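Adp-ribosyltransferase (Staphylococcus aureus, PDB 1OJQ) probably transfers ADP-ribose from NAD to target proteins, as a C3-type mono-ADP-ribosyltransferase exoenzyme. Local coordinates at residues 22-33 against 67-75. Numbering follows the deposited sequence. Where two conformers were deposited one is given.
Sequences SAKYSSKDKMAI and QLDSTISKS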
ATOM      1  N   SER A  22     -14.738  -9.108  12.041  1.00  9.31           N
ATOM      2  CA  SER A  22     -14.052 -10.350  12.389  1.00 11.98           C
ATOM      3  C   SER A  22     -12.911 -10.109  13.363  1.00 13.14           C
ATOM      4  O   SER A  22     -12.523 -10.996  14.133  1.00 12.71           O
ATOM      5  CB  SER A  22     -13.558 -11.056  11.123  1.00 10.17           C
ATOM      6  OG  SER A  22     -12.451 -10.349  10.590  1.00 20.23           O
ATOM      7  N   ALA A  23     -12.333  -8.911  13.369  1.00 11.16           N
ATOM      8  CA  ALA A  23     -11.142  -8.694  14.197  1.00  9.24           C
ATOM      9  C   ALA A  23     -11.441  -8.493  15.679  1.00  9.11           C
ATOM     10  O   ALA A  23     -10.530  -8.745  16.485  1.00 13.51           O
ATOM     11  CB  ALA A  23     -10.376  -7.488  13.635  1.00  9.18           C
ATOM     12  N   LYS A  24     -12.636  -8.045  16.064  1.00  9.87           N
ATOM     13  CA  LYS A  24     -13.016  -7.838  17.456  1.00  8.80           C
ATOM     14  C   LYS A  24     -11.999  -6.950  18.157  1.00  9.29           C
ATOM     15  O   LYS A  24     -11.427  -7.344  19.176  1.00 14.62           O
ATOM     16  CB  LYS A  24     -13.073  -9.133  18.268  1.00 13.58           C
ATOM     17  CG  LYS A  24     -14.001 -10.205  17.725  1.00 24.25           C
ATOM     18  CD  LYS A  24     -13.872 -11.482  18.546  1.00 24.08           C
ATOM     19  N   TYR A  25     -11.742  -5.781  17.592  1.00 10.41           N
ATOM     20  CA  TYR A  25     -10.679  -4.937  18.093  1.00 13.40           C
ATOM     21  C   TYR A  25     -10.908  -4.543  19.560  1.00 13.94           C
ATOM     22  O   TYR A  25     -12.040  -4.227  19.915  1.00 14.66           O
ATOM     23  CB  TYR A  25     -10.573  -3.652  17.262  1.00 11.29           C
ATOM     24  CG  TYR A  25     -10.008  -3.817  15.877  1.00  7.96           C
ATOM     25  CD1 TYR A  25     -10.548  -3.077  14.833  1.00 14.96           C
ATOM     26  CD2 TYR A  25      -8.952  -4.683  15.632  1.00  5.61           C
ATOM     27  CE1 TYR A  25     -10.050  -3.199  13.546  1.00  9.70           C
ATOM     28  CE2 TYR A  25      -8.448  -4.818  14.347  1.00  3.34           C
ATOM     29  CZ  TYR A  25      -9.002  -4.076  13.330  1.00  3.22           C
ATOM     30  OH  TYR A  25      -8.511  -4.196  12.048  1.00 10.86           O
ATOM     31  N   SER A  26      -9.831  -4.539  20.326  1.00 10.94           N
ATOM     32  CA  SER A  26      -9.788  -4.010  21.682  1.00 13.65           C
ATOM     33  C   SER A  26      -9.507  -2.513  21.688  1.00 17.04           C
ATOM     34  O   SER A  26      -9.207  -1.931  20.650  1.00  8.44           O
ATOM     35  CB  SER A  26      -8.671  -4.712  22.466  1.00  7.70           C
ATOM     36  OG  SER A  26      -7.427  -4.243  21.937  1.00 14.40           O
ATOM     37  N   SER A  27      -9.576  -1.861  22.846  1.00 12.77           N
ATOM     38  CA  SER A  27      -9.262  -0.432  22.904  1.00 11.16           C
ATOM     39  C   SER A  27      -7.829  -0.187  22.469  1.00 10.81           C
ATOM     40  O   SER A  27      -7.528   0.824  21.818  1.00  7.27           O
ATOM     41  CB  SER A  27      -9.477   0.100  24.324  0.33 11.11           C
ATOM     42  OG  SER A  27     -10.830  -0.069  24.713  0.33 12.41           O
ATOM     43  N   LYS A  28      -6.923  -1.113  22.823  1.00  9.82           N
ATOM     44  CA  LYS A  28      -5.528  -0.917  22.421  1.00 10.13           C
ATOM     45  C   LYS A  28      -5.329  -1.027  20.914  1.00  8.84           C
ATOM     46  O   LYS A  28      -4.524  -0.280  20.352  1.00  8.13           O
ATOM     47  CB  LYS A  28      -4.661  -1.973  23.129  1.00 21.78           C
ATOM     48  CG  LYS A  28      -3.774  -1.373  24.215  1.00 26.98           C
ATOM     49  CD  LYS A  28      -2.378  -1.130  23.634  1.00 20.42           C
ATOM     50  CE  LYS A  28      -1.575  -0.233  24.561  1.00 22.05           C
ATOM     51  NZ  LYS A  28      -0.554   0.549  23.822  1.00 51.25           N
ATOM     52  N   ASP A  29      -6.054  -1.955  20.295  1.00  8.43           N
ATOM     53  CA  ASP A  29      -6.051  -2.112  18.845  1.00  8.78           C
ATOM     54  C   ASP A  29      -6.427  -0.786  18.197  1.00  9.58           C
ATOM     55  O   ASP A  29      -5.808  -0.270  17.269  1.00  7.72           O
ATOM     56  CB  ASP A  29      -7.029  -3.191  18.399  1.00  9.66           C
ATOM     57  CG  ASP A  29      -6.594  -4.608  18.691  1.00 10.05           C
ATOM     58  OD1 ASP A  29      -5.389  -4.892  18.581  1.00 11.82           O
ATOM     59  OD2 ASP A  29      -7.467  -5.443  19.025  1.00 12.16           O
ATOM     60  N   LYS A  30      -7.509  -0.205  18.718  1.00  6.03           N
ATOM     61  CA  LYS A  30      -7.978   1.051  18.112  1.00  9.95           C
ATOM     62  C   LYS A  30      -6.946   2.160  18.200  1.00  8.14           C
ATOM     63  O   LYS A  30      -6.707   2.890  17.239  1.00  9.02           O
ATOM     64  CB  LYS A  30      -9.263   1.468  18.836  1.00  8.88           C
ATOM     65  CG  LYS A  30     -10.408   0.498  18.556  1.00 11.78           C
ATOM     66  CD  LYS A  30     -11.709   1.215  18.892  1.00 27.49           C
ATOM     67  CE  LYS A  30     -12.389   0.563  20.083  1.00 34.31           C
ATOM     68  NZ  LYS A  30     -13.592   1.366  20.476  1.00 30.87           N
ATOM     69  N   MET A  31      -6.323   2.261  19.374  1.00  9.54           N
ATOM     70  CA  MET A  31      -5.321   3.279  19.640  1.00 11.00           C
ATOM     71  C   MET A  31      -4.100   3.118  18.744  1.00  6.17           C
ATOM     72  O   MET A  31      -3.539   4.095  18.238  1.00  9.86           O
ATOM     73  CB  MET A  31      -4.878   3.205  21.099  1.00  9.88           C
ATOM     74  CG  MET A  31      -3.731   4.088  21.533  1.00 11.02           C
ATOM     75  SD  MET A  31      -3.146   3.567  23.181  1.00 20.93           S
ATOM     76  CE  MET A  31      -1.419   3.248  22.839  1.00 29.65           C
ATOM     77  N   ALA A  32      -3.669   1.870  18.583  1.00  8.14           N
ATOM     78  CA  ALA A  32      -2.507   1.602  17.750  1.00  4.26           C
ATOM     79  C   ALA A  32      -2.765   2.005  16.309  1.00  7.88           C
ATOM     80  O   ALA A  32      -1.906   2.640  15.705  1.00  6.13           O
ATOM     81  CB  ALA A  32      -2.170   0.113  17.742  1.00  8.79           C
ATOM     82  N   ILE A  33      -3.916   1.578  15.776  1.00  3.90           N
ATOM     83  CA  ILE A  33      -4.162   1.927  14.371  1.00  3.45           C
ATOM     84  C   ILE A  33      -4.282   3.439  14.242  1.00  5.14           C
ATOM     85  O   ILE A  33      -3.696   4.044  13.336  1.00  8.46           O
ATOM     86  CB  ILE A  33      -5.435   1.253  13.838  1.00  5.10           C
ATOM     87  CG1 ILE A  33      -5.328  -0.279  13.826  1.00  7.07           C
ATOM     88  CG2 ILE A  33      -5.838   1.787  12.469  1.00  7.48           C
ATOM     89  CD1 ILE A  33      -6.701  -0.939  13.734  1.00  6.92           C
ATOM     90  N   GLN A  67       2.466  -4.451  18.975  1.00  5.55           N
ATOM     91  CA  GLN A  67       1.044  -4.142  19.023  1.00  5.58           C
ATOM     92  C   GLN A  67       0.450  -4.093  17.622  1.00  9.21           C
ATOM     93  O   GLN A  67      -0.559  -4.772  17.405  1.00  8.93           O
ATOM     94  CB  GLN A  67       0.812  -2.816  19.770  1.00  5.93           C
ATOM     95  CG  GLN A  67      -0.628  -2.337  19.758  1.00  6.09           C
ATOM     96  CD  GLN A  67      -1.646  -3.267  20.347  1.00  8.34           C
ATOM     97  OE1 GLN A  67      -2.562  -3.754  19.661  1.00 16.59           O
ATOM     98  NE2 GLN A  67      -1.555  -3.556  21.629  1.00  4.41           N
ATOM     99  N   LEU A  68       1.028  -3.300  16.709  1.00  6.21           N
ATOM    100  CA  LEU A  68       0.376  -3.150  15.382  1.00  5.23           C
ATOM    101  C   LEU A  68       0.412  -4.469  14.623  1.00  6.41           C
ATOM    102  O   LEU A  68      -0.525  -4.792  13.896  1.00  6.22           O
ATOM    103  CB  LEU A  68       1.022  -2.020  14.585  1.00  7.34           C
ATOM    104  CG  LEU A  68       0.234  -1.452  13.400  1.00 12.02           C
ATOM    105  CD1 LEU A  68      -1.172  -1.002  13.785  1.00 10.27           C
ATOM    106  CD2 LEU A  68       0.962  -0.283  12.744  1.00 12.44           C
ATOM    107  N   ASP A  69       1.489  -5.243  14.790  1.00  4.00           N
ATOM    108  CA  ASP A  69       1.561  -6.553  14.171  1.00  1.71           C
ATOM    109  C   ASP A  69       0.394  -7.412  14.647  1.00  6.02           C
ATOM    110  O   ASP A  69      -0.235  -8.090  13.843  1.00  6.92           O
ATOM    111  CB  ASP A  69       2.854  -7.275  14.519  1.00  4.50           C
ATOM    112  CG  ASP A  69       4.110  -6.751  13.852  1.00  8.01           C
ATOM    113  OD1 ASP A  69       4.072  -5.831  12.995  1.00  8.44           O
ATOM    114  OD2 ASP A  69       5.168  -7.305  14.219  1.00 12.58           O
ATOM    115  N   SER A  70       0.162  -7.372  15.961  1.00  6.10           N
ATOM    116  CA  SER A  70      -0.933  -8.170  16.515  1.00  6.93           C
ATOM    117  C   SER A  70      -2.284  -7.689  16.004  1.00  8.44           C
ATOM    118  O   SER A  70      -3.123  -8.497  15.575  1.00  7.99           O
ATOM    119  CB  SER A  70      -0.854  -8.119  18.046  1.00  7.79           C
ATOM    120  OG  SER A  70      -2.075  -8.580  18.586  1.00 12.11           O
ATOM    121  N   THR A  71      -2.472  -6.361  16.017  1.00  2.85           N
ATOM    122  CA  THR A  71      -3.738  -5.827  15.519  1.00  2.74           C
ATOM    123  C   THR A  71      -4.052  -6.261  14.088  1.00  8.21           C
ATOM    124  O   THR A  71      -5.157  -6.703  13.738  1.00  5.09           O
ATOM    125  CB  THR A  71      -3.693  -4.289  15.614  1.00  4.72           C
ATOM    126  OG1 THR A  71      -3.558  -3.964  17.007  1.00  7.76           O
ATOM    127  CG2 THR A  71      -4.965  -3.657  15.072  1.00  3.17           C
ATOM    128  N   ILE A  72      -3.060  -6.122  13.198  1.00  6.07           N
ATOM    129  CA  ILE A  72      -3.297  -6.467  11.778  1.00  6.03           C
ATOM    130  C   ILE A  72      -3.602  -7.946  11.633  1.00  3.96           C
ATOM    131  O   ILE A  72      -4.418  -8.358  10.805  1.00 10.29           O
ATOM    132  CB  ILE A  72      -2.076  -6.015  10.958  1.00  5.63           C
ATOM    133  CG1 ILE A  72      -1.884  -4.482  10.954  1.00  4.00           C
ATOM    134  CG2 ILE A  72      -2.091  -6.545   9.528  1.00  8.75           C
ATOM    135  CD1 ILE A  72      -0.570  -4.017  10.327  1.00  4.83           C
ATOM    136  N   SER A  73      -2.971  -8.780  12.425  1.00  5.15           N
ATOM    137  CA  SER A  73      -3.117 -10.239  12.356  1.00  6.59           C
ATOM    138  C   SER A  73      -4.517 -10.677  12.750  1.00  6.73           C
ATOM    139  O   SER A  73      -4.871 -11.835  12.528  1.00  7.82           O
ATOM    140  CB  SER A  73      -2.072 -10.907  13.271  1.00  9.33           C
ATOM    141  OG  SER A  73      -2.504 -10.889  14.643  1.00 11.46           O
ATOM    142  N   LYS A  74      -5.309  -9.781  13.350  1.00 11.03           N
ATOM    143  CA  LYS A  74      -6.648 -10.147  13.812  1.00  9.33           C
ATOM    144  C   LYS A  74      -7.663 -10.287  12.686  1.00  9.65           C
ATOM    145  O   LYS A  74      -8.771 -10.787  12.913  1.00  7.79           O
ATOM    146  CB  LYS A  74      -7.178  -9.145  14.860  1.00  4.97           C
ATOM    147  CG  LYS A  74      -6.452  -9.377  16.189  1.00  8.29           C
ATOM    148  CD  LYS A  74      -6.999  -8.466  17.279  1.00 11.20           C
ATOM    149  CE  LYS A  74      -6.270  -8.693  18.600  1.00 17.17           C
ATOM    150  NZ  LYS A  74      -6.905  -7.852  19.674  1.00 18.05           N
ATOM    151  N   SER A  75      -7.299  -9.843  11.483  1.00  7.21           N
ATOM    152  CA  SER A  75      -8.210 -10.079  10.363  1.00  4.85           C
ATOM    153  C   SER A  75      -7.420 -10.513   9.129  1.00  8.62           C
ATOM    154  O   SER A  75      -6.287 -10.092   8.886  1.00 11.30           O
ATOM    155  CB  SER A  75      -9.084  -8.876  10.008  1.00 10.03           C
ATOM    156  OG  SER A  75      -8.334  -7.677   9.894  1.00 11.01           O
TER
HETATM  157  O   HOH W   1      -9.430 -12.239  15.006  1.00 32.18           O
HETATM  158  O   HOH W   2      -9.494  -8.988  20.117  1.00 26.41           O
HETATM  159  O   HOH W   3      -7.066  -6.351  11.779  1.00  6.69           O
HETATM  160  O   HOH W   4      -9.942  -5.110   9.764  1.00 10.84           O
HETATM  161  O   HOH W   5      -3.942  -6.749  20.162  1.00 15.36           O
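The Tyr25 ring meets Thr71: Thr71 O and a water lie in plane at its edge, and Thr71 CG2 comes in obliquely, 3.7 Å from Tyr25 CE2. Ala23 CB lies on one face and Ile33 CD1 on the opposite face, each nearer the ring's margin than its centre. The motif is a capping box at the start of helix 27-38, which packs across the C-terminal end of helix 59-73. The local axes run at 110° to each other, 9.3 Å apart. In the box, Asp29 N donates to Ser26 OG, and Ser26 N returns a nearly straight bond to Asp29 OD2. The same carboxylate carries the contact. Asp29 chi1 (-73°) sets the carboxylate carbon anti to the carbonyl carbon, and chi2 turns the oxygens to their donors. Asp29 OD1 accepts from Thr71 OG1 at 2.6 Å, on the anti side and 24° out of the carboxylate plane. Two donors grip Asp29 OD2: Ser26 N from the anti side, similarly out of plane, and Lys74 NZ at the syn lone pair, a salt bridge. On the other branch of Thr71, CG2 presses against Ile33 CD1 at 3.5 Å, a tight carbon pair. Ile33 also lies close to Thr37, an NAD-binding residue. Leu68 CD1 packs on Ala32 CB at 4.2 Å. Beside Ser75, one water joins Tyr25 OH, Thr71 O and Ser75 OG, and Ser75 OG also bonds Ala164 O. The extended Lys74 chain passes Ala23 O before NZ reaches Asp29 OD2 at 2.6 Å.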